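PDB 6AR0: sarcolemmal membrane-associated protein, which joins the STRIPAK phosphatase complex that dephosphorylates STK3 and thereby inhibits Hippo signalling, the part described here being its N-terminal FHA domain. Local coordinates for residues 100-105 and 122-127; 2-7 and 128-133. All blocks are in the same frame, centred on the assembly; numbering follows the deposited sequence.

Contact 1 (100-105 and 122-127)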
loop_
_atom_site.group_PDB
_atom_site.type_symbol
_atom_site.label_atom_id
_atom_site.label_comp_id
_atom_site.label_asym_id
_atom_site.label_seq_id
_atom_site.Cartn_x
_atom_site.Cartn_y
_atom_site.Cartn_z
ATOM N N GLY A 100 12.562 0.179 0.007
ATOM C CA GLY A 100 12.815 1.142 -1.049
ATOM C C GLY A 100 11.882 1.067 -2.237
ATOM O O GLY A 100 11.965 1.922 -3.136
ATOM N N ASP A 101 10.998 0.084 -2.271
ATOM C CA ASP A 101 10.025 0.004 -3.344
ATOM C C ASP A 101 9.095 1.215 -3.327
ATOM O O ASP A 101 8.807 1.817 -2.286
ATOM C CB ASP A 101 9.173 -1.256 -3.218
ATOM C CG ASP A 101 9.865 -2.517 -3.675
ATOM O OD1 ASP A 101 10.932 -2.447 -4.321
ATOM O OD2 ASP A 101 9.293 -3.600 -3.387
ATOM N N ILE A 102 8.606 1.552 -4.513
ATOM C CA ILE A 102 7.552 2.544 -4.689
ATOM C C ILE A 102 6.253 1.778 -4.909
ATOM O O ILE A 102 6.122 1.021 -5.873
ATOM C CB ILE A 102 7.842 3.481 -5.871
ATOM C CG1 ILE A 102 9.190 4.189 -5.684
ATOM C CG2 ILE A 102 6.698 4.472 -6.046
ATOM C CD1 ILE A 102 9.302 4.976 -4.411
ATOM N N ILE A 103 5.300 1.953 -4.012
ATOM C CA ILE A 103 4.044 1.215 -4.016
ATOM C C ILE A 103 2.918 2.186 -4.327
ATOM O O ILE A 103 2.845 3.262 -3.728
ATOM C CB ILE A 103 3.825 0.611 -2.613
ATOM C CG1 ILE A 103 5.025 -0.225 -2.173
ATOM C CG2 ILE A 103 2.527 -0.151 -2.529
ATOM C CD1 ILE A 103 5.264 -1.335 -3.083
ATOM N N GLN A 104 2.018 1.801 -5.225
ATOM C CA GLN A 104 0.930 2.669 -5.656
ATOM C C GLN A 104 -0.399 1.942 -5.524
ATOM O O GLN A 104 -0.518 0.776 -5.902
ATOM C CB GLN A 104 1.155 3.121 -7.101
ATOM C CG GLN A 104 0.032 3.960 -7.667
ATOM C CD GLN A 104 0.342 4.451 -9.058
ATOM O OE1 GLN A 104 1.466 4.893 -9.325
ATOM N NE2 GLN A 104 -0.634 4.394 -9.956
ATOM N N PHE A 105 -1.397 2.640 -4.994
ATOM C CA PHE A 105 -2.761 2.130 -4.888
ATOM C C PHE A 105 -3.665 3.047 -5.695
ATOM O O PHE A 105 -3.756 4.249 -5.419
ATOM C CB PHE A 105 -3.228 2.074 -3.436
ATOM C CG PHE A 105 -2.263 1.379 -2.528
ATOM C CD1 PHE A 105 -1.964 0.039 -2.703
ATOM C CD2 PHE A 105 -1.604 2.065 -1.520
ATOM C CE1 PHE A 105 -1.059 -0.605 -1.872
ATOM C CE2 PHE A 105 -0.695 1.422 -0.694
ATOM C CZ PHE A 105 -0.420 0.102 -0.871
ATOM N N VAL A 122 0.695 7.120 -3.825
ATOM C CA VAL A 122 2.013 6.717 -4.309
ATOM C C VAL A 122 2.970 6.886 -3.136
ATOM O O VAL A 122 3.131 8.000 -2.619
ATOM C CB VAL A 122 2.487 7.540 -5.525
ATOM C CG1 VAL A 122 3.761 6.942 -6.098
ATOM C CG2 VAL A 122 1.404 7.622 -6.602
ATOM N N SER A 123 3.591 5.793 -2.709
ATOM C CA SER A 123 4.353 5.790 -1.465
ATOM C C SER A 123 5.708 5.131 -1.662
ATOM O O SER A 123 5.851 4.196 -2.452
ATOM C CB SER A 123 3.560 5.001 -0.408
ATOM O OG SER A 123 4.077 4.981 0.906
ATOM N N THR A 124 6.712 5.619 -0.958
ATOM C CA THR A 124 7.894 4.806 -0.734
ATOM C C THR A 124 7.610 3.937 0.472
ATOM O O THR A 124 6.983 4.398 1.431
ATOM C CB THR A 124 9.092 5.692 -0.401
ATOM O OG1 THR A 124 9.294 6.618 -1.464
ATOM C CG2 THR A 124 10.360 4.863 -0.177
ATOM N N ILE A 125 8.050 2.685 0.442
ATOM C CA ILE A 125 7.914 1.798 1.596
ATOM C C ILE A 125 9.309 1.392 2.051
ATOM O O ILE A 125 10.136 0.965 1.238
ATOM C CB ILE A 125 6.983 0.593 1.315
ATOM C CG1 ILE A 125 6.485 -0.073 2.609
ATOM C CG2 ILE A 125 7.633 -0.402 0.354
ATOM C CD1 ILE A 125 5.328 -1.073 2.430
ATOM N N LYS A 126 9.570 1.547 3.344
ATOM C CA LYS A 126 10.790 1.072 3.985
ATOM C C LYS A 126 10.397 0.002 4.987
ATOM O O LYS A 126 9.378 0.134 5.671
ATOM C CB LYS A 126 11.528 2.221 4.671
ATOM C CG LYS A 126 12.015 3.278 3.687
ATOM C CD LYS A 126 13.152 2.761 2.804
ATOM C CE LYS A 126 13.633 3.807 1.819
ATOM N NZ LYS A 126 14.596 4.750 2.452
ATOM N N LEU A 127 11.155 -1.083 5.016
ATOM C CA LEU A 127 10.735 -2.300 5.688
ATOM C C LEU A 127 11.803 -2.737 6.675
ATOM O O LEU A 127 12.993 -2.745 6.346
ATOM C CB LEU A 127 10.526 -3.426 4.671
ATOM C CG LEU A 127 9.480 -3.122 3.598
ATOM C CD1 LEU A 127 9.523 -4.194 2.515
ATOM C CD2 LEU A 127 8.087 -3.028 4.221
#
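I102, Q104, V122 and T124 share one face of an antiparallel strand pair, and I103 and S123 share the other. On the first face, CG1 of I102 stands beside its own backbone N (chi1 -57°), and the second torsion (chi2 -57°) then turns CD1 obliquely across T124, to 3.4 Å from T124 OG1. The other branch of I102 points along the strand, and its CG2 meets V122 CG1 at 3.8 Å. V122 thus has one methyl for each neighbour, since its CG2 lies 3.9 Å from Q104 OE1, with the extended Q104 chain running alongside and pointing the same way. The Q104 amide NE2 is held by G106 O. Beta-branched residues and a long, flexible amide suit this only partly buried face.

The reverse face is the oily one. I103 CG1 crosses I125 obliquely at 3.6 Å from I125 CG2, and both isoleucines also reach I97 of the second sheet. I125 sends CG1 anti to its backbone N, leaving CG2 in the crowded position that meets I103. S123 is small enough for a buried site, and T9 O and T124 O both lie within reach of its one OG proton.

Main-chain bonds keep these partners in step. I103 and S123 form a reciprocal hydrogen-bonded pair, with I103 N 2.8 Å from S123 O. Beyond it, I125 N bonds D101 O at 3.0 Å and I125 O accepts G100 N at 2.8 Å. G100 has a positive phi, which glycine adopts without a CB pressing on the preceding carbonyl. D101 fixes the approach to the strand, its carboxylate taking L98 N through OD2 and N81 ND2 through OD1. The two strand directions lie at 141°, antiparallel with a twist, and such a pair, its I103/I125 face packed on I97 of the other sheet, belongs to the beta sandwich of an FHA domain.

Contact 2 (2-7 and 128-133); sequences PSALAI and FLPDGM
The flat F128 ring presents its CD2–CE2 side to strand 5-7, and L5 O and I7 CD1 both approach it obliquely. Its CG stands beside the backbone N (chi1 -55°), so that the ring lies alongside L5, pointing the same way, with F128 CD2 4.1 Å from L5 CD2. Further along, the extended CG1–CD1 arm of I7 crosses the ring obliquely and brings CD1 to 3.8 Å from F128 CE2. The puckered P130 ring leans on A4: P130 CG is 3.8 Å from A4 N, and P130 CD is 4.0 Å from A4 CB. Alanine suits this buried place because its single methyl fits beside the proline, with F60 touching both. P2 closes the end, its CB 3.4 Å from P130 O.

Two backbone bonds set this packing. L5 N reaches F128 O at 3.0 Å, in the carbonyl plane, and F128 N returns to L5 O at 2.9 Å, so these two residues form a hydrogen-bonded antiparallel pair. Past them the strand pairing ends although the chains stay close, and a water lies within hydrogen-bonding distance of S3 O and L129 O, though it has more acceptors near than protons to give.

Residues L129 to G132 make a type I turn, with proline at its second position and glycine, at a positive phi, at its last. D131 OD1 then accepts M133 N at 2.9 Å from above the carboxylate plane, an Asx turn. No charged pair spans the two segments; main-chain bonds, apolar side-chain contacts and one water join them, so the contact itself is probably little affected by changes of ionisation.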
loop_
_atom_site.group_PDB
_atom_site.type_symbol
_atom_site.label_atom_id
_atom_site.label_comp_id
_atom_site.label_asym_id
_atom_site.label_seq_id
_atom_site.Cartn_x
_atom_site.Cartn_y
_atom_site.Cartn_z
ATOM N N PRO A 2 9.363 -6.536 20.143
ATOM C CA PRO A 2 9.729 -6.501 18.725
ATOM C C PRO A 2 8.536 -6.670 17.810
ATOM O O PRO A 2 7.632 -7.459 18.074
ATOM C CB PRO A 2 10.673 -7.692 18.568
ATOM C CG PRO A 2 10.351 -8.595 19.704
ATOM C CD PRO A 2 9.957 -7.693 20.831
ATOM N N SER A 3 8.562 -5.927 16.714
ATOM C CA SER A 3 7.483 -5.962 15.745
ATOM C C SER A 3 8.068 -5.538 14.409
ATOM O O SER A 3 8.706 -4.481 14.335
ATOM C CB SER A 3 6.397 -4.966 16.173
ATOM O OG SER A 3 5.223 -5.104 15.406
ATOM N N ALA A 4 7.795 -6.308 13.343
ATOM C CA ALA A 4 8.151 -5.884 11.987
ATOM C C ALA A 4 7.396 -4.609 11.633
ATOM O O ALA A 4 6.280 -4.371 12.095
ATOM C CB ALA A 4 7.816 -6.972 10.965
ATOM N N LEU A 5 8.004 -3.795 10.780
ATOM C CA LEU A 5 7.522 -2.443 10.542
ATOM C C LEU A 5 7.634 -2.092 9.064
ATOM O O LEU A 5 8.668 -2.337 8.430
ATOM C CB LEU A 5 8.365 -1.439 11.348
ATOM C CG LEU A 5 8.185 0.055 11.084
ATOM C CD1 LEU A 5 6.774 0.514 11.429
ATOM C CD2 LEU A 5 9.216 0.854 11.854
ATOM N N ALA A 6 6.575 -1.480 8.541
ATOM C CA ALA A 6 6.576 -0.840 7.231
ATOM C C ALA A 6 6.311 0.642 7.421
ATOM O O ALA A 6 5.291 1.023 8.013
ATOM C CB ALA A 6 5.484 -1.418 6.335
ATOM N N ILE A 7 7.211 1.477 6.914
ATOM C CA ILE A 7 7.024 2.922 6.919
ATOM C C ILE A 7 6.621 3.350 5.520
ATOM O O ILE A 7 7.335 3.073 4.554
ATOM C CB ILE A 7 8.297 3.658 7.362
ATOM C CG1 ILE A 7 8.674 3.272 8.803
ATOM C CG2 ILE A 7 8.099 5.171 7.230
ATOM C CD1 ILE A 7 9.931 3.947 9.333
ATOM N N PHE A 128 11.367 -3.114 7.875
ATOM C CA PHE A 128 12.268 -3.474 8.963
ATOM C C PHE A 128 11.809 -4.765 9.618
ATOM O O PHE A 128 10.621 -4.934 9.918
ATOM C CB PHE A 128 12.355 -2.342 9.994
ATOM C CG PHE A 128 12.742 -1.047 9.375
ATOM C CD1 PHE A 128 14.071 -0.711 9.181
ATOM C CD2 PHE A 128 11.768 -0.200 8.890
ATOM C CE1 PHE A 128 14.406 0.471 8.535
ATOM C CE2 PHE A 128 12.106 0.981 8.262
ATOM C CZ PHE A 128 13.430 1.319 8.089
ATOM N N LEU A 129 12.773 -5.660 9.845
ATOM C CA LEU A 129 12.534 -6.906 10.533
ATOM C C LEU A 129 12.167 -6.641 11.993
ATOM O O LEU A 129 12.427 -5.561 12.525
ATOM C CB LEU A 129 13.797 -7.763 10.463
ATOM C CG LEU A 129 14.378 -8.038 9.071
ATOM C CD1 LEU A 129 15.691 -8.788 9.168
ATOM C CD2 LEU A 129 13.388 -8.800 8.206
ATOM N N PRO A 130 11.582 -7.629 12.675
ATOM C CA PRO A 130 11.214 -7.409 14.083
ATOM C C PRO A 130 12.367 -6.970 14.951
ATOM O O PRO A 130 12.153 -6.212 15.905
ATOM C CB PRO A 130 10.660 -8.767 14.520
ATOM C CG PRO A 130 10.116 -9.341 13.270
ATOM C CD PRO A 130 11.051 -8.900 12.169
ATOM N N ASP A 131 13.586 -7.428 14.663
ATOM C CA ASP A 131 14.733 -7.039 15.473
ATOM C C ASP A 131 15.243 -5.637 15.159
ATOM O O ASP A 131 16.189 -5.177 15.806
ATOM C CB ASP A 131 15.859 -8.080 15.376
ATOM C CG ASP A 131 16.525 -8.125 14.017
ATOM O OD1 ASP A 131 16.222 -7.287 13.148
ATOM O OD2 ASP A 131 17.376 -9.019 13.813
ATOM N N GLY A 132 14.635 -4.949 14.198
ATOM C CA GLY A 132 14.978 -3.593 13.851
ATOM C C GLY A 132 15.851 -3.455 12.616
ATOM O O GLY A 132 15.947 -2.355 12.063
ATOM N N MET A 133 16.503 -4.525 12.179
ATOM C CA MET A 133 17.339 -4.432 10.989
ATOM C C MET A 133 16.485 -4.197 9.752
ATOM O O MET A 133 15.398 -4.752 9.615
ATOM C CB MET A 133 18.140 -5.719 10.816
ATOM C CG MET A 133 19.127 -5.989 11.933
ATOM S SD MET A 133 20.416 -4.731 12.094
ATOM C CE MET A 133 21.494 -5.534 13.273
HETATM O O HOH W 1 10.813 -3.372 12.989
#

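In the fold
Strand 117-128 ties the two contacts together: contact 1 pairs it with strand 102-105, while contact 2 lies at its C-terminal end, beside strand 5-10 on its other side. Their centres are 16 Å apart, and contact 2 sits farther out, about 17 Å from the chain centre against about 7 Å for contact 1. The seam between them is continuous, with K126 O 2.8 Å from I7 N in a probable hydrogen bond and L127 CD2 packed 3.7 Å from A6 CB. Contact 2 brings the N-terminal strand beside strand 117-128, and contact 1 falls within the stretch of chain so enclosed.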